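Local coordinates for hemin ABC transporter, periplasmic hemin-binding protein HutB (Vibrio cholerae, PDB 5KHL) that binds hemin in the periplasm and probably delivers it to an inner-membrane ABC transporter for import into the cell, at residues S24-A32 against H248-K257; E36-V44 against P49-H60. One frame throughout, in Å; residues are numbered along the deposited sequence.

Overall arrangement
From the N terminus, strand 19-21 leads into helix 24-32, and the chain then reaches strand 39-42 at the edge of the four-stranded parallel sheet. Interaction 2 closes a short loop: after a four-residue link, 49-60 returns to the level of Glu36 and then passes 41-44 in the same direction, flanking that edge strand. Interaction 1 closes a far longer one, because 248-257 returns after 215 residues to pack on helix 24-32, just as the final helix, 256-269, begins. Interaction 2 is nested inside interaction 1. Their centres lie about 14 Å apart, and Leu31 packs on Leu39 and Glu36, so both join into one packed region linking the sheet edge, helix 24-32 and the start of the C-terminal helix.

Interaction 1 (S24-A32 against H248-K257); sequences SAVTELILA and HALVGGLGLK
Ala25 and Gly252 bring the backbones closest, with CA atoms 4.8 Å apart, and from there the loop climbs beside helix 24-32 until Leu256 stands opposite Glu28. The methyl of Ala25 rests on the loop backbone, its CB 3.5 Å from Gly252 O; Gly252, with no side chain, lets the methyl sit this close, and its positive phi, just before the cis peptide bond to Gly253, also suits glycine. One turn on, Glu28 spans the contact. Its CG lies between the backbone N and the carbonyl carbon (chi1 58°), and the extended chain beyond lays the carboxylate across the start of helix 256-269. Leu256 N donates to OE2 of Glu28 over 2.8 Å, and Lys257 N to OE1 of Glu28 over 3.3 Å in an almost straight bond (173°), both on syn sides and somewhat out of the carboxylate plane. Two first-turn N-H groups are thus satisfied by an acid from another helix, whose negative charge the helix dipole probably favours. Gly255, the N-cap, has no side chain to cap with and lets OE2 of Glu28 come within 3.1 Å of its CA. A water also donates to Glu28 OE1. Beyond the carboxylate, Leu256 turns its CD1 onto Ala32 CB at 3.5 Å, while its CG meets Leu29 CD2. Ser258 OG bonds Gly255 N, half of a capping box. Helix 24-32 packs Leu29 against Arg113 and Ile114 of helix 107-120, and Val26 and Ile30 against strand 19-21, while Leu250 and Leu254 of the loop reach helix 171-178.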
loop_
_atom_site.group_PDB
_atom_site.type_symbol
_atom_site.label_atom_id
_atom_site.label_comp_id
_atom_site.label_asym_id
_atom_site.label_seq_id
_atom_site.Cartn_x
_atom_site.Cartn_y
_atom_site.Cartn_z
ATOM N N SER A 24 -6.529 -0.360 -5.492
ATOM C CA SER A 24 -5.410 -1.271 -5.731
ATOM C C SER A 24 -5.428 -2.493 -4.783
ATOM O O SER A 24 -5.259 -3.635 -5.222
ATOM C CB SER A 24 -4.087 -0.504 -5.599
ATOM O OG SER A 24 -2.990 -1.305 -5.993
ATOM N N ALA A 25 -5.642 -2.248 -3.495
ATOM C CA ALA A 25 -5.685 -3.313 -2.502
ATOM C C ALA A 25 -6.857 -4.258 -2.761
ATOM O O ALA A 25 -6.780 -5.439 -2.442
ATOM C CB ALA A 25 -5.789 -2.727 -1.086
ATOM N N VAL A 26 -7.946 -3.741 -3.332
ATOM C CA VAL A 26 -9.047 -4.626 -3.722
ATOM C C VAL A 26 -8.643 -5.499 -4.915
ATOM O O VAL A 26 -8.798 -6.728 -4.891
ATOM C CB VAL A 26 -10.326 -3.841 -4.079
ATOM C CG1 VAL A 26 -11.464 -4.803 -4.354
ATOM C CG2 VAL A 26 -10.699 -2.884 -2.957
ATOM N N THR A 27 -8.115 -4.850 -5.947
ATOM C CA THR A 27 -7.761 -5.526 -7.186
ATOM C C THR A 27 -6.784 -6.687 -6.991
ATOM O O THR A 27 -6.975 -7.745 -7.578
ATOM C CB THR A 27 -7.154 -4.529 -8.187
ATOM O OG1 THR A 27 -8.116 -3.514 -8.463
ATOM C CG2 THR A 27 -6.759 -5.217 -9.487
ATOM N N GLU A 28 -5.750 -6.493 -6.171
ATOM C CA GLU A 28 -4.729 -7.533 -6.012
ATOM C C GLU A 28 -5.363 -8.786 -5.404
ATOM O O GLU A 28 -5.119 -9.892 -5.873
ATOM C CB GLU A 28 -3.512 -7.044 -5.182
ATOM C CG GLU A 28 -3.817 -6.545 -3.780
ATOM C CD GLU A 28 -2.610 -6.558 -2.823
ATOM O OE1 GLU A 28 -1.451 -6.353 -3.250
ATOM O OE2 GLU A 28 -2.840 -6.767 -1.614
ATOM N N LEU A 29 -6.196 -8.609 -4.384
ATOM C CA LEU A 29 -6.825 -9.746 -3.748
ATOM C C LEU A 29 -7.785 -10.447 -4.726
ATOM O O LEU A 29 -7.746 -11.675 -4.857
ATOM C CB LEU A 29 -7.533 -9.314 -2.454
ATOM C CG LEU A 29 -6.566 -8.785 -1.377
ATOM C CD1 LEU A 29 -7.285 -8.438 -0.091
ATOM C CD2 LEU A 29 -5.449 -9.772 -1.101
ATOM N N ILE A 30 -8.597 -9.667 -5.442
ATOM C CA ILE A 30 -9.510 -10.205 -6.461
ATOM C C ILE A 30 -8.759 -11.079 -7.480
ATOM O O ILE A 30 -9.201 -12.176 -7.836
ATOM C CB ILE A 30 -10.284 -9.065 -7.200
ATOM C CG1 ILE A 30 -11.160 -8.295 -6.210
ATOM C CG2 ILE A 30 -11.149 -9.628 -8.336
ATOM C CD1 ILE A 30 -12.117 -7.316 -6.840
ATOM N N LEU A 31 -7.607 -10.595 -7.920
ATOM C CA LEU A 31 -6.729 -11.375 -8.781
ATOM C C LEU A 31 -6.157 -12.591 -8.034
ATOM O O LEU A 31 -6.164 -13.702 -8.560
ATOM C CB LEU A 31 -5.596 -10.489 -9.326
ATOM C CG LEU A 31 -5.771 -9.723 -10.648
ATOM C CD1 LEU A 31 -7.105 -9.012 -10.738
ATOM C CD2 LEU A 31 -4.632 -8.718 -10.846
ATOM N N ALA A 32 -5.684 -12.391 -6.803
ATOM C CA ALA A 32 -5.025 -13.474 -6.054
ATOM C C ALA A 32 -5.975 -14.619 -5.811
ATOM O O ALA A 32 -5.565 -15.768 -5.751
ATOM C CB ALA A 32 -4.470 -12.970 -4.730
ATOM N N HIS A 248 2.643 1.190 -4.830
ATOM C CA HIS A 248 1.422 0.394 -4.816
ATOM C C HIS A 248 1.319 -0.500 -3.590
ATOM O O HIS A 248 0.223 -0.964 -3.235
ATOM C CB HIS A 248 1.326 -0.447 -6.091
ATOM C CG HIS A 248 1.095 0.373 -7.325
ATOM N ND1 HIS A 248 2.123 0.823 -8.119
ATOM C CD2 HIS A 248 -0.048 0.859 -7.864
ATOM C CE1 HIS A 248 1.623 1.539 -9.115
ATOM N NE2 HIS A 248 0.311 1.577 -8.981
ATOM N N ALA A 249 2.460 -0.735 -2.947
ATOM C CA ALA A 249 2.527 -1.573 -1.749
ATOM C C ALA A 249 2.188 -0.761 -0.518
ATOM O O ALA A 249 2.205 -1.276 0.597
ATOM C CB ALA A 249 3.915 -2.193 -1.603
ATOM N N LEU A 250 1.886 0.515 -0.725
ATOM C CA LEU A 250 1.631 1.426 0.381
ATOM C C LEU A 250 0.172 1.872 0.397
ATOM O O LEU A 250 -0.284 2.521 1.344
ATOM C CB LEU A 250 2.542 2.649 0.285
ATOM C CG LEU A 250 4.044 2.449 0.069
ATOM C CD1 LEU A 250 4.772 3.776 0.254
ATOM C CD2 LEU A 250 4.617 1.370 0.976
ATOM N N VAL A 251 -0.551 1.515 -0.656
ATOM C CA VAL A 251 -1.912 1.996 -0.858
ATOM C C VAL A 251 -2.957 0.917 -0.560
ATOM O O VAL A 251 -2.867 -0.204 -1.058
ATOM C CB VAL A 251 -2.079 2.546 -2.316
ATOM C CG1 VAL A 251 -3.436 2.194 -2.918
ATOM C CG2 VAL A 251 -1.843 4.055 -2.337
ATOM N N GLY A 252 -3.925 1.247 0.290
ATOM C CA GLY A 252 -5.060 0.370 0.474
ATOM C C GLY A 252 -5.410 -0.460 1.717
ATOM O O GLY A 252 -6.572 -0.859 1.791
ATOM N N GLY A 253 -4.519 -0.785 2.663
ATOM C CA GLY A 253 -3.100 -0.496 2.710
ATOM C C GLY A 253 -2.123 -1.677 2.711
ATOM O O GLY A 253 -1.414 -1.843 1.718
ATOM N N LEU A 254 -2.027 -2.479 3.782
ATOM C CA LEU A 254 -1.023 -3.578 3.773
ATOM C C LEU A 254 -1.504 -4.767 2.963
ATOM O O LEU A 254 -2.507 -5.387 3.283
ATOM C CB LEU A 254 -0.643 -4.057 5.176
ATOM C CG LEU A 254 0.541 -5.065 5.213
ATOM C CD1 LEU A 254 1.917 -4.385 5.190
ATOM C CD2 LEU A 254 0.459 -6.052 6.391
ATOM N N GLY A 255 -0.772 -5.095 1.911
ATOM C CA GLY A 255 -1.230 -6.107 0.979
ATOM C C GLY A 255 -0.159 -7.082 0.533
ATOM O O GLY A 255 0.892 -7.196 1.166
ATOM N N LEU A 256 -0.437 -7.787 -0.564
ATOM C CA LEU A 256 0.451 -8.827 -1.061
ATOM C C LEU A 256 1.742 -8.231 -1.607
ATOM O O LEU A 256 2.840 -8.758 -1.365
ATOM C CB LEU A 256 -0.246 -9.652 -2.133
ATOM C CG LEU A 256 -1.603 -10.230 -1.718
ATOM C CD1 LEU A 256 -2.134 -11.147 -2.807
ATOM C CD2 LEU A 256 -1.515 -10.977 -0.380
ATOM N N LYS A 257 1.598 -7.127 -2.337
ATOM C CA LYS A 257 2.739 -6.341 -2.811
ATOM C C LYS A 257 3.593 -5.807 -1.647
ATOM O O LYS A 257 4.817 -5.797 -1.730
ATOM C CB LYS A 257 2.252 -5.177 -3.682
ATOM C CG LYS A 257 3.339 -4.501 -4.504
ATOM C CD LYS A 257 3.920 -5.444 -5.559
ATOM C CE LYS A 257 5.410 -5.167 -5.806
ATOM N NZ LYS A 257 5.664 -3.796 -6.312
HETATM O O HOH W 1 -0.027 -3.974 -1.485
#

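Interaction 2 (E36-V44 against P49-H60); sequences EQQLVAVDV and PSSLNLPTVGYH
Pro49 and Leu52 open the second segment by packing against Glu36: Leu52 CD2 lies 3.4 Å from OE1 of Glu36, and the proline ring borders the same oxygen. Leu54 fills the apolar middle of the contact. Its side chain meets those of Leu39 and Val42 at about right angles, CD1 fitting 3.7 Å from Val42 CG1 and also touching Leu39 CD1, while CD2 lies against the Val40 carbonyl carbon. From Pro55 the two segments run the same way, residue beside residue, as far as Gly58. Pro55, lacking an N-H, sets its CD against Val40 O, and its own carbonyl takes the N-H of Val42, Val42 N to Pro55 O being 3.1 Å. Next, Thr56 CA lies 3.2 Å from Val42 O, a CA-H...O contact. Val57 then places CG2 on Ala41 CB. Gly58, whose positive phi suits glycine, accepts a second backbone bond, Val44 N to Gly58 O at 2.9 Å. Tyr59 presents a ring face to Val44, whose chi1 of -68° sets CG2 between the backbone N and the carbonyl carbon and brings it over the ring; Val44 CG2 stands 3.5 Å from the Tyr59 ring centroid, a CH-pi contact. The His60 ring turns an edge toward Asp43, whose carboxylate is bound by Ser46 and Thr45. Two backbone bonds with a single CA-H...O contact between them imply that 55-58 follows edge strand 39-42 in parallel without making a regular strand, and that aliphatic groups and one aromatic face supply much of the remaining contact.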
loop_
_atom_site.group_PDB
_atom_site.type_symbol
_atom_site.label_atom_id
_atom_site.label_comp_id
_atom_site.label_asym_id
_atom_site.label_seq_id
_atom_site.Cartn_x
_atom_site.Cartn_y
_atom_site.Cartn_z
ATOM N N GLU A 36 -10.417 -12.596 -11.446
ATOM C CA GLU A 36 -10.279 -11.451 -12.350
ATOM C C GLU A 36 -11.376 -11.373 -13.425
ATOM O O GLU A 36 -11.672 -10.305 -13.912
ATOM C CB GLU A 36 -8.901 -11.448 -13.023
ATOM C CG GLU A 36 -8.483 -12.773 -13.607
ATOM C CD GLU A 36 -7.194 -12.670 -14.404
ATOM O OE1 GLU A 36 -6.777 -11.538 -14.727
ATOM O OE2 GLU A 36 -6.596 -13.726 -14.712
ATOM N N GLN A 37 -11.998 -12.495 -13.774
ATOM C CA GLN A 37 -13.042 -12.494 -14.814
ATOM C C GLN A 37 -14.299 -11.766 -14.339
ATOM O O GLN A 37 -15.181 -11.463 -15.138
ATOM C CB GLN A 37 -13.390 -13.928 -15.244
ATOM C CG GLN A 37 -13.966 -14.801 -14.135
ATOM C CD GLN A 37 -12.924 -15.216 -13.094
ATOM O OE1 GLN A 37 -11.722 -15.029 -13.297
ATOM N NE2 GLN A 37 -13.385 -15.775 -11.972
ATOM N N GLN A 38 -14.366 -11.482 -13.038
ATOM C CA GLN A 38 -15.497 -10.773 -12.439
ATOM C C GLN A 38 -15.365 -9.251 -12.512
ATOM O O GLN A 38 -16.356 -8.534 -12.388
ATOM C CB GLN A 38 -15.669 -11.204 -10.983
ATOM C CG GLN A 38 -15.935 -12.684 -10.824
ATOM C CD GLN A 38 -16.220 -13.066 -9.381
ATOM O OE1 GLN A 38 -16.571 -12.216 -8.562
ATOM N NE2 GLN A 38 -16.066 -14.345 -9.065
ATOM N N LEU A 39 -14.138 -8.764 -12.692
ATOM C CA LEU A 39 -13.891 -7.341 -12.856
ATOM C C LEU A 39 -14.468 -6.843 -14.185
ATOM O O LEU A 39 -14.315 -7.491 -15.216
ATOM C CB LEU A 39 -12.389 -7.027 -12.800
ATOM C CG LEU A 39 -11.634 -7.129 -11.473
ATOM C CD1 LEU A 39 -10.143 -7.039 -11.735
ATOM C CD2 LEU A 39 -12.061 -6.021 -10.550
ATOM N N VAL A 40 -15.137 -5.697 -14.131
ATOM C CA VAL A 40 -15.549 -4.975 -15.330
ATOM C C VAL A 40 -14.802 -3.658 -15.435
ATOM O O VAL A 40 -14.763 -3.056 -16.487
ATOM C CB VAL A 40 -17.061 -4.684 -15.353
ATOM C CG1 VAL A 40 -17.835 -5.978 -15.395
ATOM C CG2 VAL A 40 -17.467 -3.833 -14.151
ATOM N N ALA A 41 -14.200 -3.224 -14.333
ATOM C CA ALA A 41 -13.470 -1.960 -14.302
ATOM C C ALA A 41 -12.673 -1.842 -13.012
ATOM O O ALA A 41 -13.025 -2.422 -12.007
ATOM C CB ALA A 41 -14.433 -0.791 -14.437
ATOM N N VAL A 42 -11.609 -1.054 -13.052
ATOM C CA VAL A 42 -10.729 -0.847 -11.914
ATOM C C VAL A 42 -10.458 0.644 -11.785
ATOM O O VAL A 42 -10.841 1.417 -12.646
ATOM C CB VAL A 42 -9.392 -1.609 -12.064
ATOM C CG1 VAL A 42 -9.648 -3.043 -12.447
ATOM C CG2 VAL A 42 -8.497 -0.954 -13.109
ATOM N N ASP A 43 -9.795 1.052 -10.711
ATOM C CA ASP A 43 -9.511 2.465 -10.503
ATOM C C ASP A 43 -8.135 2.785 -11.081
ATOM O O ASP A 43 -7.456 1.885 -11.545
ATOM C CB ASP A 43 -9.568 2.805 -9.018
ATOM C CG ASP A 43 -8.398 2.220 -8.262
ATOM O OD1 ASP A 43 -8.328 0.984 -8.158
ATOM O OD2 ASP A 43 -7.539 2.982 -7.794
ATOM N N VAL A 44 -7.716 4.047 -11.044
ATOM C CA VAL A 44 -6.426 4.429 -11.622
ATOM C C VAL A 44 -5.233 3.742 -10.949
ATOM O O VAL A 44 -4.251 3.414 -11.628
ATOM C CB VAL A 44 -6.194 5.953 -11.563
ATOM C CG1 VAL A 44 -7.156 6.675 -12.500
ATOM C CG2 VAL A 44 -6.332 6.464 -10.132
ATOM N N PRO A 49 -3.752 -6.958 -15.956
ATOM C CA PRO A 49 -3.020 -7.207 -17.207
ATOM C C PRO A 49 -3.637 -6.469 -18.390
ATOM O O PRO A 49 -4.860 -6.386 -18.509
ATOM C CB PRO A 49 -3.125 -8.722 -17.387
ATOM C CG PRO A 49 -4.309 -9.132 -16.575
ATOM C CD PRO A 49 -4.426 -8.159 -15.438
ATOM N N SER A 50 -2.774 -5.924 -19.241
ATOM C CA SER A 50 -3.180 -5.199 -20.444
ATOM C C SER A 50 -4.245 -5.964 -21.205
ATOM O O SER A 50 -5.207 -5.388 -21.686
ATOM C CB SER A 50 -1.977 -4.960 -21.351
ATOM O OG SER A 50 -0.929 -4.323 -20.650
ATOM N N SER A 51 -4.073 -7.277 -21.263
ATOM C CA SER A 51 -4.957 -8.171 -22.003
ATOM C C SER A 51 -6.451 -8.044 -21.663
ATOM O O SER A 51 -7.312 -8.322 -22.499
ATOM C CB SER A 51 -4.504 -9.622 -21.781
ATOM O OG SER A 51 -3.580 -9.718 -20.708
ATOM N N LEU A 52 -6.754 -7.626 -20.440
ATOM C CA LEU A 52 -8.130 -7.617 -19.945
ATOM C C LEU A 52 -8.962 -6.512 -20.584
ATOM O O LEU A 52 -10.192 -6.593 -20.609
ATOM C CB LEU A 52 -8.132 -7.459 -18.429
ATOM C CG LEU A 52 -8.646 -8.631 -17.592
ATOM C CD1 LEU A 52 -8.566 -9.942 -18.354
ATOM C CD2 LEU A 52 -7.860 -8.731 -16.292
ATOM N N ASN A 53 -8.275 -5.485 -21.089
ATOM C CA ASN A 53 -8.917 -4.295 -21.640
ATOM C C ASN A 53 -9.924 -3.674 -20.660
ATOM O O ASN A 53 -11.004 -3.227 -21.059
ATOM C CB ASN A 53 -9.599 -4.628 -22.979
ATOM C CG ASN A 53 -8.597 -5.000 -24.079
ATOM O OD1 ASN A 53 -7.435 -4.608 -24.036
ATOM N ND2 ASN A 53 -9.057 -5.758 -25.072
ATOM N N LEU A 54 -9.575 -3.655 -19.373
ATOM C CA LEU A 54 -10.501 -3.131 -18.374
ATOM C C LEU A 54 -10.523 -1.606 -18.416
ATOM O O LEU A 54 -9.490 -0.973 -18.470
ATOM C CB LEU A 54 -10.137 -3.618 -16.975
ATOM C CG LEU A 54 -10.469 -5.075 -16.616
ATOM C CD1 LEU A 54 -9.797 -5.459 -15.303
ATOM C CD2 LEU A 54 -11.975 -5.287 -16.507
ATOM N N PRO A 55 -11.716 -1.013 -18.419
ATOM C CA PRO A 55 -11.808 0.441 -18.305
ATOM C C PRO A 55 -11.395 0.913 -16.913
ATOM O O PRO A 55 -11.524 0.151 -15.925
ATOM C CB PRO A 55 -13.287 0.722 -18.562
ATOM C CG PRO A 55 -13.979 -0.518 -18.177
ATOM C CD PRO A 55 -13.046 -1.643 -18.523
ATOM N N THR A 56 -10.876 2.138 -16.849
ATOM C CA THR A 56 -10.569 2.747 -15.572
ATOM C C THR A 56 -11.760 3.570 -15.180
ATOM O O THR A 56 -12.712 3.714 -15.931
ATOM C CB THR A 56 -9.309 3.619 -15.579
ATOM O OG1 THR A 56 -9.302 4.481 -16.723
ATOM C CG2 THR A 56 -8.082 2.739 -15.595
ATOM N N VAL A 57 -11.697 4.127 -13.995
ATOM C CA VAL A 57 -12.893 4.589 -13.359
ATOM C C VAL A 57 -12.456 5.835 -12.606
ATOM O O VAL A 57 -13.250 6.553 -12.006
ATOM C CB VAL A 57 -13.489 3.417 -12.519
ATOM C CG1 VAL A 57 -13.860 3.805 -11.106
ATOM C CG2 VAL A 57 -14.628 2.723 -13.278
ATOM N N GLY A 58 -11.167 6.119 -12.749
ATOM C CA GLY A 58 -10.597 7.332 -12.222
ATOM C C GLY A 58 -10.169 7.123 -10.780
ATOM O O GLY A 58 -9.752 6.038 -10.385
ATOM N N TYR A 59 -10.275 8.184 -10.003
ATOM C CA TYR A 59 -9.832 8.198 -8.620
ATOM C C TYR A 59 -11.021 7.927 -7.713
ATOM O O TYR A 59 -12.069 8.560 -7.858
ATOM C CB TYR A 59 -9.171 9.538 -8.289
ATOM C CG TYR A 59 -7.837 9.716 -8.981
ATOM C CD1 TYR A 59 -6.670 9.906 -8.251
ATOM C CD2 TYR A 59 -7.739 9.680 -10.368
ATOM C CE1 TYR A 59 -5.449 10.065 -8.884
ATOM C CE2 TYR A 59 -6.533 9.830 -11.001
ATOM C CZ TYR A 59 -5.389 10.024 -10.258
ATOM O OH TYR A 59 -4.179 10.175 -10.896
ATOM N N HIS A 60 -10.857 6.983 -6.783
ATOM C CA HIS A 60 -11.991 6.481 -6.008
ATOM C C HIS A 60 -12.611 7.571 -5.137
ATOM O O HIS A 60 -13.730 7.415 -4.649
ATOM C CB HIS A 60 -11.580 5.280 -5.153
ATOM C CG HIS A 60 -10.508 5.579 -4.153
ATOM N ND1 HIS A 60 -9.171 5.349 -4.408
ATOM C CD2 HIS A 60 -10.566 6.080 -2.898
ATOM C CE1 HIS A 60 -8.458 5.700 -3.356
ATOM N NE2 HIS A 60 -9.283 6.151 -2.422
#